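Local coordinates for hypothetical protein SpyM3_0169 (PDB 1PG6) that is of unknown function but belongs to the AIM24 mitochondrial-biogenesis family of the cupin clan and binds calcium ions in this crystal, at residues 36-40 / 95-99; 118-124 / 156-161; 77-82 / 128-132. One frame throughout, in Å; residues are numbered along the deposited sequence.

Contact 1: residues 36-40 / 95-99; sequences VYLQQ and LAPNT. With CA (calcium ion), chain B.
Where Asn98 lies against the Gln39 side chain, the next residue, Thr99, grips a calcium ion twice. The backbone Thr99 O stands 2.5 Å from the ion and Thr99 OG1 2.6 Å. A chi1 of 60° sets the hydroxyl between the backbone N and the carbonyl carbon, where it can chelate together with the carbonyl oxygen. A water at 2.5 Å from the calcium ion adds another ligand, and Asn161 and Ser162 complete the protein share of the site. Pro97 CB passes 3.4 Å from the calcium ion without being a ligand.

Gln39 reaches this loop as an extended chain, with CG anti to its backbone N (chi1 171°). Its carboxamide and that of Asn98 lie nearly parallel, their planes 16° apart, though the pairing of their atoms is doubtful. Further back along the strand the contact turns apolar. Leu38 CB and Leu95 CD1 are 4.1 Å apart, and the two leucine side chains run at about a right angle to each other. The nearest CA pair, Gln39 and Pro97, is still 7.9 Å apart, too wide for strand pairing, so the strand reaches the loop through its side chains, that of Gln39 lying against loop backbone as well; 219 Å² is buried.

Leu95 ends strand 91-95 of a four-stranded antiparallel sheet, whereas Leu38 and Gln39 belong to strand 35-39 of a six-stranded one. The contact thus joins two sheets, and strand 35-39 is itself flanked by strands 82-87 and 120-124, which it pairs with through its backbone.

Contact 2: residues 118-124 / 156-161; sequences GAFLALD and GTLLAN. With CA (calcium ion), chain B.
Phe120 and Leu158 meet edge-on: Leu158 CD1 lies in the plane of the phenyl ring, 3.9 Å from Phe120 CD1. The ring owes this placement to CG being anti to the backbone N (chi1 176°), which also brings one face over the backbone N of Ala122 and the rim against Leu123 CB. Leu158 CB touches a second side chain on the same face of the sheet, Leu123 CD1, at 4.1 Å, the two leucines lying aslant. On the other face Ala122 and Leu159 pack together, with Ala122 CB 3.9 Å from Leu159 CD1.

Strands 120-124 and 156-161 run antiparallel at 170°, but their register slips by one residue. Leu121 and Ala122 both face Leu159, a classic beta bulge: Leu159 O accepts from Leu121 N at 3.0 Å and from Ala122 N at 3.2 Å. Both donors are tilted out of the carbonyl plane.

Polar side chains close the two ends. Asp124 OD1 offers its anti lone pair, the one away from OD2, to Thr157 N at 2.8 Å, and accepts a second hydrogen bond from a water, which in turn accepts from Thr157 OG1. Asp124 OD2 is occupied by Met13 N. At the far end Asn161 divides its amide: ND2 donates to Gly118 O at 3.0 Å, somewhat out of the amide plane, while OD1 binds the calcium ion at 2.7 Å. Its chi1 of 78° turns the group so that both can be met.

Chemically, the ND2 bond fixes the rotation of the amide and presents oxygen, not nitrogen, to the metal; calcium would in turn probably polarise the amide and make its N-H a stronger donor.

Contact 3: residues 77-82 / 128-132; sequences GESMFI and QYKME
Gly77 and Ser79 engage strand 128-133 from a loop that contains an ST turn: Ser79 OG accepts from Phe81 N at 3.1 Å, inside a type I beta turn running from Ser79 to Ile82. The loop follows helix 67-76, and Gly77, with its positive phi, is the first residue to leave the helical conformation.

Two hydrogen bonds tie loop to strand. Met131 N donates to Gly77 O over 2.9 Å, meeting a lone pair in the carbonyl plane. Ser79 N donates to Tyr129 OH, also at 2.9 Å and nearly straight (167° at the hydrogen), and lies in the plane of the phenol ring at its edge. Tyr129 CG sits between its backbone N and carbonyl carbon (chi1 79°), which swings the ring toward the loop. A water 2.8 Å from Tyr129 OH lies near the ring plane as well and gives a weak bond to Glu78 OE1, so the hydroxyl is met by a backbone N-H and by solvent.

Van der Waals contacts fill in around these bonds. The CG of Met131, a selenomethionine, lies 3.1 Å from Gly77 O, and bends at chi2 and chi3 fold its selenium to 4.1 Å from Ser79 CB.

Around the contact, Lys55 NZ donates to Ser79 O and Ile82 O, and Met150 of strand 148-153 packs on Ile82 and Met131. The contact therefore fastens the link between helix 67-76 and strand 82-87 to an outermost strand of another sheet.

The remaining interaction is a CH-pi contact. Ile82 and Tyr129 approach from opposite directions, and Ile82 CD1 comes over a face of the ring, 4.0 Å from the Tyr129 ring centroid and 28° off its normal, with its nearest ring atom, Tyr129 CZ, at 3.6 Å.

Contacts 1 and 2 have centres about 8 Å apart and share one six-stranded antiparallel sheet, in which strands 35-39 and 120-124 are neighbours. They also share a calcium ion, to which Thr99 comes from the loop after strand 91-95 and Asn161 from the end of strand 156-161. Contact 3 lies about 14 Å from contact 1 and 12 Å from contact 2, between centres, and reaches them through Gln40 paired with Phe81 and through Phe120 packed on Ile82. Along the chain contact 1 closes before contact 2 opens, while contact 3 interleaves with both. Together they join parts of three antiparallel sheets, contact 3 through the loop that follows helix 67-76.

Contact 1: residues 36-40 / 95-99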
loop_
_atom_site.group_PDB
_atom_site.type_symbol
_atom_site.label_atom_id
_atom_site.label_comp_id
_atom_site.label_asym_id
_atom_site.label_seq_id
_atom_site.Cartn_x
_atom_site.Cartn_y
_atom_site.Cartn_z
ATOM N N VAL A 36 -7.451 2.075 13.092
ATOM C CA VAL A 36 -6.590 2.242 11.939
ATOM C C VAL A 36 -6.426 0.926 11.204
ATOM O O VAL A 36 -6.314 -0.134 11.823
ATOM C CB VAL A 36 -5.196 2.763 12.356
ATOM C CG1 VAL A 36 -4.563 1.821 13.367
ATOM C CG2 VAL A 36 -4.308 2.913 11.136
ATOM N N TYR A 37 -6.436 1.003 9.878
ATOM C CA TYR A 37 -6.242 -0.169 9.035
ATOM C C TYR A 37 -4.731 -0.307 8.894
ATOM O O TYR A 37 -4.029 0.697 8.757
ATOM C CB TYR A 37 -6.839 0.040 7.642
ATOM C CG TYR A 37 -8.336 0.246 7.599
ATOM C CD1 TYR A 37 -8.891 1.524 7.701
ATOM C CD2 TYR A 37 -9.197 -0.837 7.435
ATOM C CE1 TYR A 37 -10.273 1.714 7.635
ATOM C CE2 TYR A 37 -10.577 -0.656 7.369
ATOM C CZ TYR A 37 -11.108 0.616 7.469
ATOM O OH TYR A 37 -12.474 0.791 7.392
ATOM N N LEU A 38 -4.229 -1.536 8.912
ATOM C CA LEU A 38 -2.790 -1.742 8.786
ATOM C C LEU A 38 -2.397 -2.954 7.959
ATOM O O LEU A 38 -3.130 -3.942 7.869
ATOM C CB LEU A 38 -2.139 -1.860 10.167
ATOM C CG LEU A 38 -2.707 -2.929 11.099
ATOM C CD1 LEU A 38 -1.596 -3.796 11.671
ATOM C CD2 LEU A 38 -3.477 -2.239 12.214
ATOM N N GLN A 39 -1.225 -2.848 7.348
ATOM C CA GLN A 39 -0.647 -3.913 6.544
ATOM C C GLN A 39 -0.551 -5.149 7.432
ATOM O O GLN A 39 -0.006 -5.085 8.532
ATOM C CB GLN A 39 0.748 -3.480 6.090
ATOM C CG GLN A 39 1.586 -4.542 5.411
ATOM C CD GLN A 39 3.001 -4.053 5.152
ATOM O OE1 GLN A 39 3.251 -3.311 4.198
ATOM N NE2 GLN A 39 3.933 -4.444 6.019
ATOM N N GLN A 40 -1.089 -6.270 6.963
ATOM C CA GLN A 40 -1.052 -7.486 7.761
ATOM C C GLN A 40 0.370 -7.772 8.224
ATOM O O GLN A 40 1.307 -7.732 7.431
ATOM C CB GLN A 40 -1.564 -8.682 6.960
ATOM C CG GLN A 40 -1.716 -9.931 7.808
ATOM C CD GLN A 40 -1.859 -11.196 6.989
ATOM O OE1 GLN A 40 -2.263 -12.236 7.506
ATOM N NE2 GLN A 40 -1.515 -11.119 5.707
ATOM N N LEU A 95 4.206 0.393 14.075
ATOM C CA LEU A 95 4.189 -0.441 12.880
ATOM C C LEU A 95 5.522 -0.388 12.163
ATOM O O LEU A 95 6.254 0.599 12.258
ATOM C CB LEU A 95 3.128 0.051 11.894
ATOM C CG LEU A 95 1.694 0.224 12.380
ATOM C CD1 LEU A 95 0.821 0.711 11.215
ATOM C CD2 LEU A 95 1.192 -1.094 12.936
ATOM N N ALA A 96 5.819 -1.455 11.431
ATOM C CA ALA A 96 7.041 -1.536 10.652
ATOM C C ALA A 96 6.686 -2.039 9.257
ATOM O O ALA A 96 5.932 -3.003 9.116
ATOM C CB ALA A 96 8.021 -2.503 11.314
ATOM N N PRO A 97 7.194 -1.374 8.212
ATOM C CA PRO A 97 6.929 -1.784 6.827
ATOM C C PRO A 97 7.571 -3.153 6.609
ATOM O O PRO A 97 8.581 -3.466 7.245
ATOM C CB PRO A 97 7.629 -0.703 6.004
ATOM C CG PRO A 97 7.641 0.492 6.919
ATOM C CD PRO A 97 7.963 -0.119 8.253
ATOM N N ASN A 98 7.016 -3.959 5.704
ATOM C CA ASN A 98 7.580 -5.285 5.460
ATOM C C ASN A 98 8.785 -5.291 4.527
ATOM O O ASN A 98 9.404 -6.335 4.332
ATOM C CB ASN A 98 6.506 -6.248 4.932
ATOM C CG ASN A 98 5.869 -5.773 3.645
ATOM O OD1 ASN A 98 6.552 -5.378 2.704
ATOM N ND2 ASN A 98 4.544 -5.827 3.592
ATOM N N THR A 99 9.122 -4.141 3.948
ATOM C CA THR A 99 10.283 -4.063 3.062
ATOM C C THR A 99 11.195 -2.902 3.457
ATOM O O THR A 99 10.735 -1.888 3.984
ATOM C CB THR A 99 9.875 -3.892 1.566
ATOM O OG1 THR A 99 9.113 -2.695 1.397
ATOM C CG2 THR A 99 9.035 -5.061 1.098
HETATM CA CA CA B . 8.887 -0.569 2.837
HETATM O O HOH W 1 9.612 1.285 4.342
#

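Contact 2: residues 118-124 / 156-161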
loop_
_atom_site.group_PDB
_atom_site.type_symbol
_atom_site.label_atom_id
_atom_site.label_comp_id
_atom_site.label_asym_id
_atom_site.label_seq_id
_atom_site.Cartn_x
_atom_site.Cartn_y
_atom_site.Cartn_z
ATOM N N GLY A 118 1.552 -4.007 -1.867
ATOM C CA GLY A 118 2.737 -3.921 -1.045
ATOM C C GLY A 118 3.068 -2.510 -0.622
ATOM O O GLY A 118 3.864 -2.321 0.289
ATOM N N ALA A 119 2.466 -1.511 -1.260
ATOM C CA ALA A 119 2.767 -0.126 -0.896
ATOM C C ALA A 119 1.963 0.383 0.300
ATOM O O ALA A 119 2.307 1.407 0.896
ATOM C CB ALA A 119 2.547 0.801 -2.096
ATOM N N PHE A 120 0.888 -0.315 0.642
ATOM C CA PHE A 120 0.051 0.098 1.760
ATOM C C PHE A 120 0.642 -0.250 3.114
ATOM O O PHE A 120 1.122 -1.366 3.332
ATOM C CB PHE A 120 -1.333 -0.550 1.668
ATOM C CG PHE A 120 -2.221 -0.247 2.843
ATOM C CD1 PHE A 120 -2.763 1.024 3.008
ATOM C CD2 PHE A 120 -2.504 -1.225 3.792
ATOM C CE1 PHE A 120 -3.572 1.318 4.099
ATOM C CE2 PHE A 120 -3.313 -0.940 4.887
ATOM C CZ PHE A 120 -3.848 0.335 5.041
ATOM N N LEU A 121 0.607 0.714 4.030
ATOM C CA LEU A 121 1.090 0.481 5.389
ATOM C C LEU A 121 -0.009 0.734 6.414
ATOM O O LEU A 121 -0.251 -0.101 7.286
ATOM C CB LEU A 121 2.305 1.364 5.713
ATOM C CG LEU A 121 2.768 1.259 7.171
ATOM C CD1 LEU A 121 3.043 -0.193 7.525
ATOM C CD2 LEU A 121 4.024 2.105 7.389
ATOM N N ALA A 122 -0.675 1.881 6.310
ATOM C CA ALA A 122 -1.735 2.212 7.259
ATOM C C ALA A 122 -2.721 3.237 6.722
ATOM O O ALA A 122 -2.425 4.003 5.800
ATOM C CB ALA A 122 -1.130 2.713 8.566
ATOM N N LEU A 123 -3.903 3.259 7.327
ATOM C CA LEU A 123 -4.947 4.177 6.908
ATOM C C LEU A 123 -5.877 4.484 8.068
ATOM O O LEU A 123 -6.288 3.584 8.797
ATOM C CB LEU A 123 -5.748 3.552 5.764
ATOM C CG LEU A 123 -6.909 4.374 5.192
ATOM C CD1 LEU A 123 -6.373 5.601 4.466
ATOM C CD2 LEU A 123 -7.712 3.505 4.229
ATOM N N ASP A 124 -6.199 5.760 8.239
ATOM C CA ASP A 124 -7.104 6.184 9.298
ATOM C C ASP A 124 -8.409 5.403 9.210
ATOM O O ASP A 124 -8.920 5.160 8.117
ATOM C CB ASP A 124 -7.394 7.680 9.171
ATOM C CG ASP A 124 -6.674 8.499 10.214
ATOM O OD1 ASP A 124 -5.922 9.423 9.839
ATOM O OD2 ASP A 124 -6.866 8.218 11.416
ATOM N N GLY A 156 -8.658 11.679 6.355
ATOM C CA GLY A 156 -7.713 10.974 7.198
ATOM C C GLY A 156 -6.325 10.953 6.603
ATOM O O GLY A 156 -6.026 11.674 5.650
ATOM N N THR A 157 -5.468 10.122 7.176
ATOM C CA THR A 157 -4.101 10.011 6.689
ATOM C C THR A 157 -3.821 8.619 6.150
ATOM O O THR A 157 -4.258 7.626 6.721
ATOM C CB THR A 157 -3.085 10.282 7.806
ATOM O OG1 THR A 157 -3.279 11.603 8.322
ATOM C CG2 THR A 157 -1.665 10.151 7.268
ATOM N N LEU A 158 -3.091 8.565 5.041
ATOM C CA LEU A 158 -2.695 7.311 4.424
ATOM C C LEU A 158 -1.183 7.215 4.583
ATOM O O LEU A 158 -0.473 8.193 4.348
ATOM C CB LEU A 158 -3.030 7.305 2.928
ATOM C CG LEU A 158 -2.257 6.281 2.078
ATOM C CD1 LEU A 158 -2.787 4.872 2.353
ATOM C CD2 LEU A 158 -2.412 6.615 0.596
ATOM N N LEU A 159 -0.694 6.060 5.013
ATOM C CA LEU A 159 0.746 5.858 5.134
ATOM C C LEU A 159 1.124 4.826 4.075
ATOM O O LEU A 159 0.606 3.709 4.080
ATOM C CB LEU A 159 1.127 5.330 6.527
ATOM C CG LEU A 159 0.859 6.231 7.737
ATOM C CD1 LEU A 159 1.412 5.580 9.006
ATOM C CD2 LEU A 159 1.511 7.589 7.526
ATOM N N ALA A 160 2.005 5.211 3.153
ATOM C CA ALA A 160 2.467 4.316 2.101
ATOM C C ALA A 160 3.935 4.012 2.386
ATOM O O ALA A 160 4.626 4.820 3.005
ATOM C CB ALA A 160 2.319 4.977 0.734
ATOM N N ASN A 161 4.407 2.851 1.948
ATOM C CA ASN A 161 5.798 2.462 2.196
ATOM C C ASN A 161 6.465 2.026 0.895
ATOM O O ASN A 161 5.811 1.501 0.004
ATOM C CB ASN A 161 5.827 1.304 3.193
ATOM C CG ASN A 161 5.472 -0.013 2.542
ATOM O OD1 ASN A 161 6.344 -0.701 2.015
ATOM N ND2 ASN A 161 4.196 -0.354 2.540
HETATM CA CA CA B . 8.887 -0.569 2.837
HETATM O O HOH W 2 -4.543 11.471 10.739
HETATM O O HOH W 1 9.612 1.285 4.342
#

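Contact 3: residues 77-82 / 128-132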
loop_
_atom_site.group_PDB
_atom_site.type_symbol
_atom_site.label_atom_id
_atom_site.label_comp_id
_atom_site.label_asym_id
_atom_site.label_seq_id
_atom_site.Cartn_x
_atom_site.Cartn_y
_atom_site.Cartn_z
ATOM N N GLY A 77 -14.700 -5.782 -1.967
ATOM C CA GLY A 77 -13.542 -5.033 -2.419
ATOM C C GLY A 77 -12.511 -4.849 -1.323
ATOM O O GLY A 77 -11.594 -4.039 -1.454
ATOM N N GLU A 78 -12.664 -5.601 -0.236
ATOM C CA GLU A 78 -11.740 -5.523 0.888
ATOM C C GLU A 78 -10.551 -6.454 0.685
ATOM O O GLU A 78 -10.584 -7.338 -0.171
ATOM C CB GLU A 78 -12.457 -5.889 2.189
ATOM C CG GLU A 78 -13.508 -4.882 2.626
ATOM C CD GLU A 78 -14.235 -5.314 3.883
ATOM O OE1 GLU A 78 -13.561 -5.597 4.896
ATOM O OE2 GLU A 78 -15.483 -5.368 3.861
ATOM N N SER A 79 -9.505 -6.253 1.478
ATOM C CA SER A 79 -8.307 -7.072 1.379
ATOM C C SER A 79 -8.126 -7.955 2.601
ATOM O O SER A 79 -8.345 -7.524 3.734
ATOM C CB SER A 79 -7.069 -6.184 1.207
ATOM O OG SER A 79 -5.883 -6.961 1.181
HETATM N N MSE A 80 -7.729 -9.200 2.365
HETATM C CA MSE A 80 -7.500 -10.145 3.448
HETATM C C MSE A 80 -6.148 -9.874 4.099
HETATM O O MSE A 80 -5.840 -10.426 5.153
HETATM C CB MSE A 80 -7.537 -11.580 2.915
HETATM C CG MSE A 80 -8.926 -12.072 2.543
HETATM SE SE MSE A 80 -10.042 -12.284 4.100
HETATM C CE MSE A 80 -10.780 -10.507 4.184
ATOM N N PHE A 81 -5.348 -9.019 3.468
ATOM C CA PHE A 81 -4.024 -8.697 3.989
ATOM C C PHE A 81 -3.980 -7.358 4.712
ATOM O O PHE A 81 -2.919 -6.755 4.877
ATOM C CB PHE A 81 -3.003 -8.729 2.855
ATOM C CG PHE A 81 -3.058 -9.992 2.047
ATOM C CD1 PHE A 81 -3.859 -10.072 0.914
ATOM C CD2 PHE A 81 -2.357 -11.121 2.453
ATOM C CE1 PHE A 81 -3.963 -11.261 0.193
ATOM C CE2 PHE A 81 -2.453 -12.316 1.742
ATOM C CZ PHE A 81 -3.259 -12.386 0.609
ATOM N N ILE A 82 -5.152 -6.902 5.138
ATOM C CA ILE A 82 -5.272 -5.656 5.876
ATOM C C ILE A 82 -6.054 -5.941 7.153
ATOM O O ILE A 82 -7.149 -6.504 7.109
ATOM C CB ILE A 82 -6.009 -4.572 5.062
ATOM C CG1 ILE A 82 -5.187 -4.207 3.823
ATOM C CG2 ILE A 82 -6.239 -3.340 5.930
ATOM C CD1 ILE A 82 -5.825 -3.139 2.948
ATOM N N GLN A 128 -11.707 5.261 3.897
ATOM C CA GLN A 128 -12.184 4.033 3.279
ATOM C C GLN A 128 -11.259 3.652 2.122
ATOM O O GLN A 128 -10.476 4.473 1.644
ATOM C CB GLN A 128 -13.605 4.252 2.751
ATOM C CG GLN A 128 -14.408 2.982 2.517
ATOM C CD GLN A 128 -15.107 2.487 3.775
ATOM O OE1 GLN A 128 -15.672 1.391 3.795
ATOM N NE2 GLN A 128 -15.079 3.299 4.832
ATOM N N TYR A 129 -11.348 2.406 1.671
ATOM C CA TYR A 129 -10.520 1.963 0.561
ATOM C C TYR A 129 -11.223 0.860 -0.215
ATOM O O TYR A 129 -12.118 0.190 0.302
ATOM C CB TYR A 129 -9.167 1.445 1.074
ATOM C CG TYR A 129 -9.213 0.037 1.637
ATOM C CD1 TYR A 129 -9.070 -1.071 0.803
ATOM C CD2 TYR A 129 -9.435 -0.185 2.993
ATOM C CE1 TYR A 129 -9.149 -2.369 1.307
ATOM C CE2 TYR A 129 -9.518 -1.479 3.510
ATOM C CZ TYR A 129 -9.374 -2.562 2.664
ATOM O OH TYR A 129 -9.457 -3.840 3.168
ATOM N N LYS A 130 -10.811 0.681 -1.461
ATOM C CA LYS A 130 -11.366 -0.365 -2.298
ATOM C C LYS A 130 -10.233 -0.979 -3.107
ATOM O O LYS A 130 -9.306 -0.283 -3.522
ATOM C CB LYS A 130 -12.422 0.200 -3.245
ATOM C CG LYS A 130 -13.095 -0.862 -4.091
ATOM C CD LYS A 130 -14.055 -0.253 -5.101
ATOM C CE LYS A 130 -14.713 -1.338 -5.944
ATOM N NZ LYS A 130 -13.698 -2.183 -6.641
HETATM N N MSE A 131 -10.312 -2.289 -3.319
HETATM C CA MSE A 131 -9.314 -3.019 -4.089
HETATM C C MSE A 131 -9.888 -3.297 -5.472
HETATM O O MSE A 131 -11.078 -3.586 -5.608
HETATM C CB MSE A 131 -8.986 -4.358 -3.416
HETATM C CG MSE A 131 -8.531 -4.269 -1.966
HETATM SE SE MSE A 131 -6.869 -3.300 -1.762
HETATM C CE MSE A 131 -5.696 -4.537 -2.661
ATOM N N GLU A 132 -9.047 -3.214 -6.497
ATOM C CA GLU A 132 -9.490 -3.483 -7.859
ATOM C C GLU A 132 -8.461 -4.292 -8.632
ATOM O O GLU A 132 -7.298 -3.902 -8.735
ATOM C CB GLU A 132 -9.761 -2.182 -8.619
ATOM C CG GLU A 132 -10.076 -2.406 -10.099
ATOM C CD GLU A 132 -10.108 -1.122 -10.907
ATOM O OE1 GLU A 132 -11.012 -0.293 -10.676
ATOM O OE2 GLU A 132 -9.225 -0.940 -11.773
HETATM O O HOH W 3 -10.548 -4.167 5.676
#